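Local coordinates for protein beta sliding clamp (Bartonella birtlesii LL-WM9, PDB 6PTR) that probably tethers DNA polymerases and other proteins to DNA and makes them processive, working as a ring-shaped head-to-tail homodimer that encircles the DNA, at residues His26-Arg31 against Ala79-Tyr83; Lys53-Leu57 against Asp125-Ser129; His188-Asp194 against Glu371-Met377; Leu346-Val352 against Ile364-Asn368. One frame throughout, in Å; residues are numbered along the deposited sequence. Where two conformers were deposited one is given.

Contact 1. Residues His26-Arg31 against Ala79-Tyr83; sequences HRVVER and AYLLY
This is an aromatic contact inside the N-terminal domain, where the loop H26-R31, just after helix 15-26, packs on A79-Y83, the first turn of helix 79-88. The loop starts as a type I beta turn from H26 to V29, closed by V29 N to H26 O at 3.1 Å, and then extends. The helical turn is set by Y83 N to A79 O at 2.9 Å. The nearest CA atoms are those of H26 and A79, 5.6 Å apart. H26 (chi1 p) meets two tyrosines: Y83 (chi1 t) stacks over one face, centroids 4.0 Å apart and planes at 11°, and the H26 edge points to the face of Y80 (chi1 m), an offset edge-to-face pair with centroids 5.2 Å apart and planes at 77°. Y80 OH donates to V29 O at 2.8 Å, while V29 CG2 meets A79 CB at 4.0 Å. The poorly ordered R31 lays its guanidinium over the Y80 ring, an off-centre cation-pi contact with CZ 3.8 Å from the centroid. Beyond the two segments, Y83 also stacks with F19 of helix 15-26, V28 sits against L59 and V61 of strand 59-69, and A79 packs on V41 of strand 40-46.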
loop_
_atom_site.group_PDB
_atom_site.type_symbol
_atom_site.label_atom_id
_atom_site.label_comp_id
_atom_site.label_asym_id
_atom_site.label_seq_id
_atom_site.Cartn_x
_atom_site.Cartn_y
_atom_site.Cartn_z
ATOM N N HIS C 26 -14.429 1.750 -14.781
ATOM C CA HIS C 26 -13.531 2.893 -14.655
ATOM C C HIS C 26 -12.065 2.493 -14.719
ATOM O O HIS C 26 -11.237 3.295 -15.162
ATOM C CB HIS C 26 -13.831 3.667 -13.357
ATOM C CG HIS C 26 -13.123 3.149 -12.147
ATOM N ND1 HIS C 26 -13.523 2.016 -11.469
ATOM C CD2 HIS C 26 -12.053 3.631 -11.470
ATOM C CE1 HIS C 26 -12.716 1.810 -10.443
ATOM N NE2 HIS C 26 -11.812 2.772 -10.424
ATOM N N ARG C 27 -11.712 1.278 -14.289
ATOM C CA ARG C 27 -10.297 0.929 -14.234
ATOM C C ARG C 27 -9.663 0.757 -15.613
ATOM O O ARG C 27 -8.437 0.623 -15.697
ATOM C CB ARG C 27 -10.082 -0.340 -13.393
ATOM C CG ARG C 27 -11.307 -1.225 -13.151
ATOM C CD ARG C 27 -10.960 -2.390 -12.192
ATOM N NE ARG C 27 -11.810 -3.569 -12.382
ATOM C CZ ARG C 27 -12.667 -4.046 -11.481
ATOM N NH1 ARG C 27 -12.797 -3.453 -10.300
ATOM N NH2 ARG C 27 -13.392 -5.126 -11.759
ATOM N N VAL C 28 -10.457 0.766 -16.684
ATOM C CA VAL C 28 -9.920 0.691 -18.036
ATOM C C VAL C 28 -9.250 2.003 -18.408
ATOM O O VAL C 28 -8.300 2.036 -19.207
ATOM C CB VAL C 28 -11.067 0.305 -18.991
ATOM C CG1 VAL C 28 -10.784 0.719 -20.418
ATOM C CG2 VAL C 28 -11.261 -1.180 -18.898
ATOM N N VAL C 29 -9.697 3.097 -17.796
ATOM C CA VAL C 29 -9.108 4.400 -18.047
ATOM C C VAL C 29 -7.677 4.417 -17.535
ATOM O O VAL C 29 -7.390 3.991 -16.407
ATOM C CB VAL C 29 -9.966 5.492 -17.391
ATOM C CG1 VAL C 29 -9.271 6.837 -17.490
ATOM C CG2 VAL C 29 -11.337 5.523 -18.036
ATOM N N GLU C 30 -6.760 4.887 -18.370
ATOM C CA GLU C 30 -5.381 5.043 -17.941
ATOM C C GLU C 30 -5.232 6.357 -17.181
ATOM O O GLU C 30 -5.742 7.397 -17.607
ATOM C CB GLU C 30 -4.440 5.009 -19.146
ATOM C CG GLU C 30 -3.056 4.423 -18.866
ATOM C CD GLU C 30 -3.060 2.902 -18.745
ATOM O OE1 GLU C 30 -2.480 2.388 -17.766
ATOM O OE2 GLU C 30 -3.635 2.220 -19.625
ATOM N N ARG C 31 -4.556 6.300 -16.031
ATOM C CA ARG C 31 -4.313 7.526 -15.274
ATOM C C ARG C 31 -3.270 8.398 -15.964
ATOM O O ARG C 31 -3.376 9.629 -15.952
ATOM C CB ARG C 31 -3.878 7.196 -13.845
ATOM C CG ARG C 31 -5.003 6.678 -12.948
ATOM C CD ARG C 31 -4.535 6.607 -11.504
ATOM N NE ARG C 31 -5.364 5.740 -10.671
ATOM C CZ ARG C 31 -6.384 6.164 -9.932
ATOM N NH1 ARG C 31 -6.713 7.452 -9.930
ATOM N NH2 ARG C 31 -7.078 5.301 -9.196
ATOM N N ALA C 79 -13.718 9.774 -15.083
ATOM C CA ALA C 79 -14.128 8.504 -14.491
ATOM C C ALA C 79 -13.563 8.312 -13.087
ATOM O O ALA C 79 -14.277 7.825 -12.203
ATOM C CB ALA C 79 -13.725 7.337 -15.397
ATOM N N TYR C 80 -12.292 8.657 -12.854
ATOM C CA TYR C 80 -11.748 8.453 -11.516
ATOM C C TYR C 80 -12.382 9.419 -10.522
ATOM O O TYR C 80 -12.653 9.043 -9.375
ATOM C CB TYR C 80 -10.232 8.579 -11.535
ATOM C CG TYR C 80 -9.608 7.313 -12.102
ATOM C CD1 TYR C 80 -9.444 6.182 -11.311
ATOM C CD2 TYR C 80 -9.207 7.245 -13.429
ATOM C CE1 TYR C 80 -8.893 5.022 -11.826
ATOM C CE2 TYR C 80 -8.642 6.097 -13.947
ATOM C CZ TYR C 80 -8.499 4.984 -13.143
ATOM O OH TYR C 80 -7.952 3.830 -13.666
ATOM N N LEU C 81 -12.645 10.655 -10.951
ATOM C CA LEU C 81 -13.340 11.613 -10.088
ATOM C C LEU C 81 -14.741 11.127 -9.748
ATOM O O LEU C 81 -15.167 11.181 -8.587
ATOM C CB LEU C 81 -13.425 12.980 -10.764
ATOM C CG LEU C 81 -14.230 14.049 -10.014
ATOM C CD1 LEU C 81 -13.669 14.256 -8.585
ATOM C CD2 LEU C 81 -14.208 15.367 -10.789
ATOM N N LEU C 82 -15.490 10.673 -10.755
ATOM C CA LEU C 82 -16.831 10.178 -10.470
ATOM C C LEU C 82 -16.777 9.000 -9.514
ATOM O O LEU C 82 -17.564 8.931 -8.569
ATOM C CB LEU C 82 -17.534 9.774 -11.754
ATOM C CG LEU C 82 -18.953 9.250 -11.585
ATOM C CD1 LEU C 82 -19.874 10.309 -10.947
ATOM C CD2 LEU C 82 -19.486 8.815 -12.938
ATOM N N TYR C 83 -15.841 8.068 -9.738
ATOM C CA TYR C 83 -15.701 6.926 -8.832
ATOM C C TYR C 83 -15.389 7.382 -7.409
ATOM O O TYR C 83 -15.990 6.896 -6.441
ATOM C CB TYR C 83 -14.603 5.976 -9.330
ATOM C CG TYR C 83 -14.561 4.679 -8.548
ATOM C CD1 TYR C 83 -15.528 3.712 -8.750
ATOM C CD2 TYR C 83 -13.571 4.438 -7.596
ATOM C CE1 TYR C 83 -15.514 2.522 -8.043
ATOM C CE2 TYR C 83 -13.542 3.240 -6.874
ATOM C CZ TYR C 83 -14.524 2.286 -7.113
ATOM O OH TYR C 83 -14.540 1.090 -6.414
#

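Contact 2. Residues Lys53-Leu57 against Asp125-Ser129; sequences KATDL and DFPES. With EDO (1,2-ethanediol), chain Q.
Along D125-S129, D125 ends a 3-10 turn and the backbone then runs extended past the end of strand 49-55. F126 (chi1 t) points its ring at the strand: CZ lies 3.6 Å from K53 O, 4.0 Å from T55 CG2 and, at the ring edge, 4.1 Å from A54 CA, while K53, extended as far as CD, lays that atom 3.7 Å from F126 CE2. P127 CA is 7.6 Å from L57 CA, the nearest CA pair; P127 CG touches L57 CD2 at 3.8 Å and T55 CG2 at 4.0 Å. T55 OG1 accepts from L57 N at 2.9 Å, an ST turn where the strand ends. E128 points away. At S129 solvent links the segments: water 1 accepts from S129 N (2.9 Å) and K53 NZ (3.1 Å), and an ethanediol, probably from the crystallisation liquor, hydrogen-bonds S129 OG through O2 (3.1 Å) and, weakly, L57 O through O1 (3.3 Å). F126 also packs on L42, so the loop lies over strands 40-46 and 49-55, while K53 touches T62 of strand 59-69.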
loop_
_atom_site.group_PDB
_atom_site.type_symbol
_atom_site.label_atom_id
_atom_site.label_comp_id
_atom_site.label_asym_id
_atom_site.label_seq_id
_atom_site.Cartn_x
_atom_site.Cartn_y
_atom_site.Cartn_z
ATOM N N LYS C 53 -19.661 3.108 -20.270
ATOM C CA LYS C 53 -18.661 2.655 -21.238
ATOM C C LYS C 53 -17.352 3.378 -20.950
ATOM O O LYS C 53 -17.358 4.585 -20.702
ATOM C CB LYS C 53 -19.122 2.950 -22.678
ATOM C CG LYS C 53 -18.174 2.470 -23.787
ATOM C CD LYS C 53 -18.631 2.904 -25.209
ATOM C CE LYS C 53 -19.785 2.094 -25.731
ATOM N NZ LYS C 53 -20.032 2.404 -27.180
ATOM N N ALA C 54 -16.233 2.642 -20.968
ATOM C CA ALA C 54 -14.916 3.266 -20.895
ATOM C C ALA C 54 -14.022 2.591 -21.923
ATOM O O ALA C 54 -14.259 1.444 -22.292
ATOM C CB ALA C 54 -14.277 3.141 -19.491
ATOM N N THR C 55 -12.984 3.301 -22.378
ATOM C CA THR C 55 -12.117 2.737 -23.410
ATOM C C THR C 55 -10.754 3.401 -23.305
ATOM O O THR C 55 -10.634 4.532 -22.832
ATOM C CB THR C 55 -12.675 2.931 -24.835
ATOM O OG1 THR C 55 -11.831 2.256 -25.782
ATOM C CG2 THR C 55 -12.710 4.404 -25.208
ATOM N N ASP C 56 -9.718 2.672 -23.710
ATOM C CA ASP C 56 -8.436 3.302 -23.983
ATOM C C ASP C 56 -8.062 3.213 -25.463
ATOM O O ASP C 56 -6.892 3.400 -25.812
ATOM C CB ASP C 56 -7.345 2.697 -23.096
ATOM C CG ASP C 56 -7.031 1.246 -23.434
ATOM O OD1 ASP C 56 -7.541 0.704 -24.431
ATOM O OD2 ASP C 56 -6.238 0.650 -22.675
ATOM N N LEU C 57 -9.042 2.926 -26.323
ATOM C CA LEU C 57 -8.947 2.732 -27.776
ATOM C C LEU C 57 -8.468 1.332 -28.153
ATOM O O LEU C 57 -8.701 0.893 -29.285
ATOM C CB LEU C 57 -8.048 3.785 -28.446
ATOM C CG LEU C 57 -8.509 5.237 -28.276
ATOM C CD1 LEU C 57 -7.560 6.173 -29.007
ATOM C CD2 LEU C 57 -9.940 5.393 -28.761
ATOM N N ASP C 125 -18.363 13.296 -28.552
ATOM C CA ASP C 125 -16.906 13.266 -28.540
ATOM C C ASP C 125 -16.358 11.883 -28.231
ATOM O O ASP C 125 -15.191 11.612 -28.529
ATOM C CB ASP C 125 -16.343 14.236 -27.493
ATOM C CG ASP C 125 -16.598 15.697 -27.820
ATOM O OD1 ASP C 125 -16.987 16.004 -28.965
ATOM O OD2 ASP C 125 -16.399 16.540 -26.910
ATOM N N PHE C 126 -17.162 11.017 -27.623
ATOM C CA PHE C 126 -16.665 9.748 -27.107
ATOM C C PHE C 126 -16.452 8.751 -28.240
ATOM O O PHE C 126 -17.224 8.730 -29.206
ATOM C CB PHE C 126 -17.634 9.176 -26.082
ATOM C CG PHE C 126 -17.014 8.150 -25.182
ATOM C CD1 PHE C 126 -16.252 8.557 -24.109
ATOM C CD2 PHE C 126 -17.155 6.803 -25.431
ATOM C CE1 PHE C 126 -15.662 7.618 -23.268
ATOM C CE2 PHE C 126 -16.552 5.864 -24.586
ATOM C CZ PHE C 126 -15.817 6.282 -23.521
ATOM N N PRO C 127 -15.398 7.936 -28.166
ATOM C CA PRO C 127 -15.173 6.926 -29.208
ATOM C C PRO C 127 -16.322 5.935 -29.261
ATOM O O PRO C 127 -16.754 5.394 -28.240
ATOM C CB PRO C 127 -13.868 6.242 -28.769
ATOM C CG PRO C 127 -13.171 7.261 -27.925
ATOM C CD PRO C 127 -14.285 8.004 -27.206
ATOM N N GLU C 128 -16.823 5.703 -30.459
ATOM C CA GLU C 128 -17.778 4.637 -30.692
ATOM C C GLU C 128 -17.293 3.858 -31.898
ATOM O O GLU C 128 -16.846 4.457 -32.879
ATOM C CB GLU C 128 -19.191 5.175 -30.925
ATOM C CG GLU C 128 -20.204 4.072 -31.181
ATOM C CD GLU C 128 -21.640 4.509 -30.982
ATOM O OE1 GLU C 128 -21.899 5.724 -30.860
ATOM O OE2 GLU C 128 -22.515 3.617 -30.946
ATOM N N SER C 129 -17.340 2.536 -31.802
ATOM C CA SER C 129 -16.938 1.654 -32.887
ATOM C C SER C 129 -18.140 1.259 -33.740
ATOM O O SER C 129 -19.293 1.354 -33.317
ATOM C CB SER C 129 -16.273 0.390 -32.334
ATOM O OG SER C 129 -15.210 0.707 -31.459
HETATM C C1 EDO Q . -11.735 -1.985 -29.176
HETATM O O1 EDO Q . -10.948 -1.377 -30.208
HETATM C C2 EDO Q . -12.937 -1.094 -28.894
HETATM O O2 EDO Q . -14.057 -1.528 -29.676
HETATM O O HOH W 1 -18.004 1.294 -29.266
#

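Contact 3. Residues His188-Asp194 against Glu371-Met377; sequences HRLAQVD and EVLYVLM
Strands 189-194 and 372-376 run antiparallel as neighbours, their axes 4.7 Å apart at closest, directions 167° apart. L190-V375 and Q192-L373 are hydrogen-bonded pairs: L190 N to V375 O and V375 N to L190 O span 2.8 Å, Q192 N to L373 O and L373 N to Q192 O 3.0 Å. M377 N to H188 O (2.9 Å) and D194 N to E371 O (3.0 Å) extend the pattern. R189-L376, A191-Y374 and V193-V372 are non-hydrogen-bonded pairs sharing one face, where the small A191 makes a hollow for Y374 (chi1 m), whose ring edge brings CE1 to 3.6 Å from A191 CB. V193 CG2 meets V372 CG2 at 3.7 Å and R189 CG meets L376 CD1 at 3.8 Å; helices 142-152 and 336-345 pack here. On the other face, L190 CB and V375 CB touch at 4.1 Å, and L373 (chi1 p) turns its CD2 to 3.5 Å from Q192 NE2; water 2 accepts from Q192 NE2 (2.9 Å) and donates to E371 O (3.0 Å). L190 and V375 also pack on an apolar side chain of the bound griselimycin. The strand pair joins the central and C-terminal domains in one sheet, as in beta sliding clamps, and borders the peptide pocket.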
loop_
_atom_site.group_PDB
_atom_site.type_symbol
_atom_site.label_atom_id
_atom_site.label_comp_id
_atom_site.label_asym_id
_atom_site.label_seq_id
_atom_site.Cartn_x
_atom_site.Cartn_y
_atom_site.Cartn_z
ATOM N N HIS C 188 11.304 -16.960 -20.209
ATOM C CA HIS C 188 11.960 -17.660 -19.108
ATOM C C HIS C 188 11.017 -18.676 -18.489
ATOM O O HIS C 188 11.418 -19.809 -18.215
ATOM C CB HIS C 188 12.432 -16.655 -18.058
ATOM C CG HIS C 188 13.482 -15.736 -18.585
ATOM N ND1 HIS C 188 13.207 -14.446 -18.982
ATOM C CD2 HIS C 188 14.794 -15.942 -18.847
ATOM C CE1 HIS C 188 14.318 -13.884 -19.431
ATOM N NE2 HIS C 188 15.296 -14.768 -19.353
ATOM N N ARG C 189 9.782 -18.239 -18.225
ATOM C CA ARG C 189 8.681 -19.075 -17.758
ATOM C C ARG C 189 7.744 -19.321 -18.934
ATOM O O ARG C 189 7.562 -18.445 -19.782
ATOM C CB ARG C 189 7.896 -18.378 -16.627
ATOM C CG ARG C 189 8.739 -17.837 -15.465
ATOM C CD ARG C 189 7.927 -16.893 -14.579
ATOM N NE ARG C 189 7.754 -15.579 -15.195
ATOM C CZ ARG C 189 7.106 -14.568 -14.623
ATOM N NH1 ARG C 189 6.574 -14.712 -13.418
ATOM N NH2 ARG C 189 6.981 -13.414 -15.263
ATOM N N LEU C 190 7.137 -20.501 -18.982
ATOM C CA LEU C 190 6.064 -20.716 -19.947
ATOM C C LEU C 190 4.958 -21.485 -19.256
ATOM O O LEU C 190 5.235 -22.387 -18.460
ATOM C CB LEU C 190 6.528 -21.495 -21.189
ATOM C CG LEU C 190 5.421 -21.825 -22.207
ATOM C CD1 LEU C 190 5.973 -21.737 -23.638
ATOM C CD2 LEU C 190 4.820 -23.188 -21.975
ATOM N N ALA C 191 3.706 -21.130 -19.569
ATOM C CA ALA C 191 2.560 -21.841 -19.031
ATOM C C ALA C 191 1.693 -22.304 -20.194
ATOM O O ALA C 191 1.494 -21.556 -21.153
ATOM C CB ALA C 191 1.719 -20.943 -18.078
ATOM N N GLN C 192 1.214 -23.545 -20.112
ATOM C CA GLN C 192 0.351 -24.133 -21.127
ATOM C C GLN C 192 -0.816 -24.816 -20.445
ATOM O O GLN C 192 -0.610 -25.668 -19.574
ATOM C CB GLN C 192 1.115 -25.163 -21.975
ATOM C CG GLN C 192 0.222 -25.855 -22.990
ATOM C CD GLN C 192 0.962 -26.920 -23.793
ATOM O OE1 GLN C 192 1.622 -26.615 -24.769
ATOM N NE2 GLN C 192 0.836 -28.174 -23.384
ATOM N N VAL C 193 -2.042 -24.462 -20.842
ATOM C CA VAL C 193 -3.233 -25.142 -20.329
ATOM C C VAL C 193 -4.131 -25.527 -21.494
ATOM O O VAL C 193 -4.317 -24.740 -22.429
ATOM C CB VAL C 193 -3.990 -24.270 -19.300
ATOM C CG1 VAL C 193 -4.406 -22.902 -19.889
ATOM C CG2 VAL C 193 -5.181 -25.051 -18.719
ATOM N N ASP C 194 -4.685 -26.738 -21.424
ATOM C CA ASP C 194 -5.587 -27.312 -22.418
ATOM C C ASP C 194 -6.947 -27.591 -21.798
ATOM O O ASP C 194 -7.047 -27.889 -20.605
ATOM C CB ASP C 194 -5.062 -28.654 -22.967
ATOM C CG ASP C 194 -3.829 -28.498 -23.825
ATOM O OD1 ASP C 194 -3.625 -27.406 -24.373
ATOM O OD2 ASP C 194 -3.063 -29.470 -23.955
ATOM N N GLU C 371 -3.637 -31.487 -17.440
ATOM C CA GLU C 371 -4.078 -30.467 -18.382
ATOM C C GLU C 371 -3.204 -29.213 -18.377
ATOM O O GLU C 371 -3.256 -28.444 -19.345
ATOM C CB GLU C 371 -5.536 -30.078 -18.099
ATOM C CG GLU C 371 -5.731 -29.135 -16.912
ATOM C CD GLU C 371 -5.957 -29.844 -15.587
ATOM O OE1 GLU C 371 -6.686 -30.856 -15.580
ATOM O OE2 GLU C 371 -5.414 -29.381 -14.555
ATOM N N VAL C 372 -2.396 -29.007 -17.340
ATOM C CA VAL C 372 -1.588 -27.800 -17.157
ATOM C C VAL C 372 -0.126 -28.200 -17.015
ATOM O O VAL C 372 0.194 -29.107 -16.242
ATOM C CB VAL C 372 -2.037 -27.026 -15.897
ATOM C CG1 VAL C 372 -1.251 -25.735 -15.736
ATOM C CG2 VAL C 372 -3.534 -26.747 -15.934
ATOM N N LEU C 373 0.773 -27.488 -17.692
ATOM C CA LEU C 373 2.188 -27.699 -17.429
ATOM C C LEU C 373 2.898 -26.358 -17.439
ATOM O O LEU C 373 2.440 -25.391 -18.057
ATOM C CB LEU C 373 2.836 -28.649 -18.442
ATOM C CG LEU C 373 2.818 -28.302 -19.934
ATOM C CD1 LEU C 373 4.012 -27.408 -20.323
ATOM C CD2 LEU C 373 2.777 -29.577 -20.794
ATOM N N TYR C 374 4.038 -26.320 -16.769
ATOM C CA TYR C 374 4.870 -25.139 -16.762
ATOM C C TYR C 374 6.270 -25.523 -17.213
ATOM O O TYR C 374 6.731 -26.651 -16.996
ATOM C CB TYR C 374 4.910 -24.502 -15.372
ATOM C CG TYR C 374 3.530 -24.201 -14.896
ATOM C CD1 TYR C 374 2.858 -23.077 -15.377
ATOM C CD2 TYR C 374 2.862 -25.064 -14.030
ATOM C CE1 TYR C 374 1.575 -22.797 -14.984
ATOM C CE2 TYR C 374 1.554 -24.788 -13.621
ATOM C CZ TYR C 374 0.922 -23.654 -14.114
ATOM O OH TYR C 374 -0.359 -23.378 -13.725
ATOM N N VAL C 375 6.937 -24.584 -17.863
ATOM C CA VAL C 375 8.329 -24.757 -18.252
ATOM C C VAL C 375 9.136 -23.604 -17.666
ATOM O O VAL C 375 8.701 -22.447 -17.682
ATOM C CB VAL C 375 8.473 -24.817 -19.785
ATOM C CG1 VAL C 375 9.927 -25.098 -20.174
ATOM C CG2 VAL C 375 7.559 -25.858 -20.377
ATOM N N LEU C 376 10.317 -23.917 -17.146
ATOM C CA LEU C 376 11.160 -22.866 -16.587
ATOM C C LEU C 376 12.596 -23.064 -17.049
ATOM O O LEU C 376 13.166 -24.151 -16.886
ATOM C CB LEU C 376 11.095 -22.876 -15.062
ATOM C CG LEU C 376 11.947 -21.808 -14.374
ATOM C CD1 LEU C 376 11.451 -20.424 -14.749
ATOM C CD2 LEU C 376 11.899 -22.028 -12.869
ATOM N N MET C 377 13.183 -21.996 -17.622
ATOM C CA MET C 377 14.576 -22.061 -18.055
ATOM C C MET C 377 15.503 -21.909 -16.853
ATOM O O MET C 377 15.260 -21.074 -15.985
ATOM C CB MET C 377 14.879 -20.949 -19.065
ATOM C CG MET C 377 16.173 -21.184 -19.896
ATOM S SD MET C 377 15.992 -22.659 -20.923
ATOM C CE MET C 377 17.616 -22.724 -21.659
HETATM O O HOH W 2 -1.282 -28.891 -21.524
#

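Contact 4. Residues Leu346-Val352 against Ile364-Asn368; sequences LSSDEMV and IRDNN
The D366 carboxylate fits into the turn made by L346-S348, with OD1 only 3.0 Å from L346 CB. OD2 accepts from S347 N at 2.7 Å and weakly from S347 OG at 3.3 Å; OD1 accepts from S348 N at 2.9 Å and, in a very short bond, from S348 OG at 2.5 Å. Both serines have chi1 p. After this turn the chain enters strand 350-355, which forms a beta hairpin with strand 362-366; the short segments run antiparallel, 154° between directions and 5.2 Å apart at closest. M351 and D366 form a non-hydrogen-bonded pair, and V352 and R365 a hydrogen-bonded one, with V352 N to R365 O at 3.2 Å and R365 N to V352 O at 3.3 Å. Past the strand end, N367 ND2 donates to E350 OE2 at 2.7 Å, and N367 N reaches E350 O in a weak bond of 3.4 Å. M351 CE touches I364 CG2 at 3.7 Å, beneath helix 336-345. Between these segments, then, the buried negative charge of D366 is met not by a counter-ion but by neutral amides and hydroxyls, which ties the strand end to the turn leading into the hairpin.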
loop_
_atom_site.group_PDB
_atom_site.type_symbol
_atom_site.label_atom_id
_atom_site.label_comp_id
_atom_site.label_asym_id
_atom_site.label_seq_id
_atom_site.Cartn_x
_atom_site.Cartn_y
_atom_site.Cartn_z
ATOM N N LEU C 346 0.519 -24.299 -8.297
ATOM C CA LEU C 346 0.165 -25.678 -8.046
ATOM C C LEU C 346 -0.709 -25.779 -6.812
ATOM O O LEU C 346 -0.645 -24.941 -5.914
ATOM C CB LEU C 346 1.434 -26.505 -7.862
ATOM C CG LEU C 346 2.442 -26.355 -8.994
ATOM C CD1 LEU C 346 3.713 -27.153 -8.679
ATOM C CD2 LEU C 346 1.812 -26.812 -10.300
ATOM N N SER C 347 -1.523 -26.825 -6.770
ATOM C CA SER C 347 -2.452 -27.004 -5.674
ATOM C C SER C 347 -2.154 -28.225 -4.820
ATOM O O SER C 347 -2.800 -28.403 -3.783
ATOM C CB SER C 347 -3.884 -27.105 -6.216
ATOM O OG SER C 347 -4.032 -28.249 -7.040
ATOM N N SER C 348 -1.211 -29.067 -5.216
ATOM C CA SER C 348 -1.009 -30.332 -4.529
ATOM C C SER C 348 0.150 -30.233 -3.547
ATOM O O SER C 348 0.969 -29.313 -3.605
ATOM C CB SER C 348 -0.754 -31.458 -5.530
ATOM O OG SER C 348 0.510 -31.351 -6.111
ATOM N N ASP C 349 0.205 -31.201 -2.634
ATOM C CA ASP C 349 1.334 -31.251 -1.717
ATOM C C ASP C 349 2.642 -31.531 -2.437
ATOM O O ASP C 349 3.697 -31.193 -1.905
ATOM C CB ASP C 349 1.132 -32.316 -0.650
ATOM C CG ASP C 349 -0.113 -32.079 0.190
ATOM O OD1 ASP C 349 -0.581 -30.922 0.263
ATOM O OD2 ASP C 349 -0.610 -33.056 0.786
ATOM N N GLU C 350 2.602 -32.118 -3.629
ATOM C CA GLU C 350 3.802 -32.620 -4.284
ATOM C C GLU C 350 4.107 -31.793 -5.526
ATOM O O GLU C 350 3.263 -31.674 -6.420
ATOM C CB GLU C 350 3.622 -34.096 -4.643
ATOM C CG GLU C 350 3.013 -34.852 -3.476
ATOM C CD GLU C 350 2.645 -36.284 -3.773
ATOM O OE1 GLU C 350 2.706 -37.102 -2.831
ATOM O OE2 GLU C 350 2.275 -36.584 -4.927
ATOM N N MET C 351 5.324 -31.271 -5.601
ATOM C CA MET C 351 5.790 -30.526 -6.760
ATOM C C MET C 351 6.820 -31.373 -7.497
ATOM O O MET C 351 7.791 -31.831 -6.890
ATOM C CB MET C 351 6.399 -29.198 -6.329
ATOM C CG MET C 351 6.873 -28.338 -7.463
ATOM S SD MET C 351 7.271 -26.709 -6.797
ATOM C CE MET C 351 7.593 -25.791 -8.299
ATOM N N VAL C 352 6.615 -31.585 -8.791
ATOM C CA VAL C 352 7.473 -32.464 -9.586
ATOM C C VAL C 352 8.226 -31.638 -10.621
ATOM O O VAL C 352 7.623 -30.851 -11.358
ATOM C CB VAL C 352 6.660 -33.578 -10.269
ATOM C CG1 VAL C 352 7.584 -34.427 -11.144
ATOM C CG2 VAL C 352 5.985 -34.433 -9.234
ATOM N N ILE C 364 7.606 -28.537 -15.178
ATOM C CA ILE C 364 7.106 -28.497 -13.803
ATOM C C ILE C 364 5.593 -28.662 -13.798
ATOM O O ILE C 364 4.891 -28.140 -14.676
ATOM C CB ILE C 364 7.498 -27.191 -13.087
ATOM C CG1 ILE C 364 9.014 -27.016 -13.051
ATOM C CG2 ILE C 364 6.913 -27.149 -11.675
ATOM C CD1 ILE C 364 9.443 -25.639 -12.660
ATOM N N ARG C 365 5.088 -29.374 -12.791
ATOM C CA ARG C 365 3.650 -29.574 -12.666
ATOM C C ARG C 365 3.312 -30.098 -11.280
ATOM O O ARG C 365 4.179 -30.586 -10.535
ATOM C CB ARG C 365 3.122 -30.531 -13.733
ATOM C CG ARG C 365 3.908 -31.803 -13.828
ATOM C CD ARG C 365 3.065 -32.883 -14.435
ATOM N NE ARG C 365 2.792 -32.642 -15.845
ATOM C CZ ARG C 365 3.560 -33.084 -16.836
ATOM N NH1 ARG C 365 4.654 -33.784 -16.563
ATOM N NH2 ARG C 365 3.230 -32.833 -18.097
ATOM N N ASP C 366 2.044 -29.919 -10.918
ATOM C CA ASP C 366 1.440 -30.711 -9.857
ATOM C C ASP C 366 1.556 -32.176 -10.222
ATOM O O ASP C 366 1.184 -32.574 -11.330
ATOM C CB ASP C 366 -0.041 -30.357 -9.695
ATOM C CG ASP C 366 -0.286 -29.332 -8.620
ATOM O OD1 ASP C 366 0.436 -29.353 -7.597
ATOM O OD2 ASP C 366 -1.205 -28.509 -8.805
ATOM N N ASN C 367 2.045 -32.981 -9.277
ATOM C CA ASN C 367 2.164 -34.415 -9.504
ATOM C C ASN C 367 0.884 -34.995 -10.080
ATOM O O ASN C 367 0.937 -35.931 -10.885
ATOM C CB ASN C 367 2.533 -35.114 -8.193
ATOM C CG ASN C 367 3.121 -36.510 -8.404
ATOM O OD1 ASN C 367 3.499 -36.888 -9.516
ATOM N ND2 ASN C 367 3.211 -37.272 -7.325
ATOM N N ASN C 368 -0.270 -34.420 -9.737
ATOM C CA ASN C 368 -1.530 -35.020 -10.164
ATOM C C ASN C 368 -1.821 -34.746 -11.642
ATOM O O ASN C 368 -1.923 -35.682 -12.446
ATOM C CB ASN C 368 -2.690 -34.562 -9.247
ATOM C CG ASN C 368 -3.287 -33.198 -9.624
ATOM O OD1 ASN C 368 -2.774 -32.152 -9.238
ATOM N ND2 ASN C 368 -4.402 -33.220 -10.345
#

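In the fold
The four contacts form two pairs on opposite sides of the chain's centre. Contacts 1 and 2, in the N-terminal domain, have centres about 13 Å apart and touch: V28 CG1 packs 3.8 Å from T55 CA, and V29 CG2 lies 4.1 Å from A54 CB. Their segments alternate along the chain. Contacts 3 and 4 also lie about 13 Å apart, centre to centre, with contact 4 nested inside the loop that contact 3 closes. They share a sheet, where Y374 O and I364 N are 2.8 Å apart, a probable hydrogen bond. Contact 3 borders the bound griselimycin; contact 2, its centre about 35 Å from that of contact 3, is remote from that border.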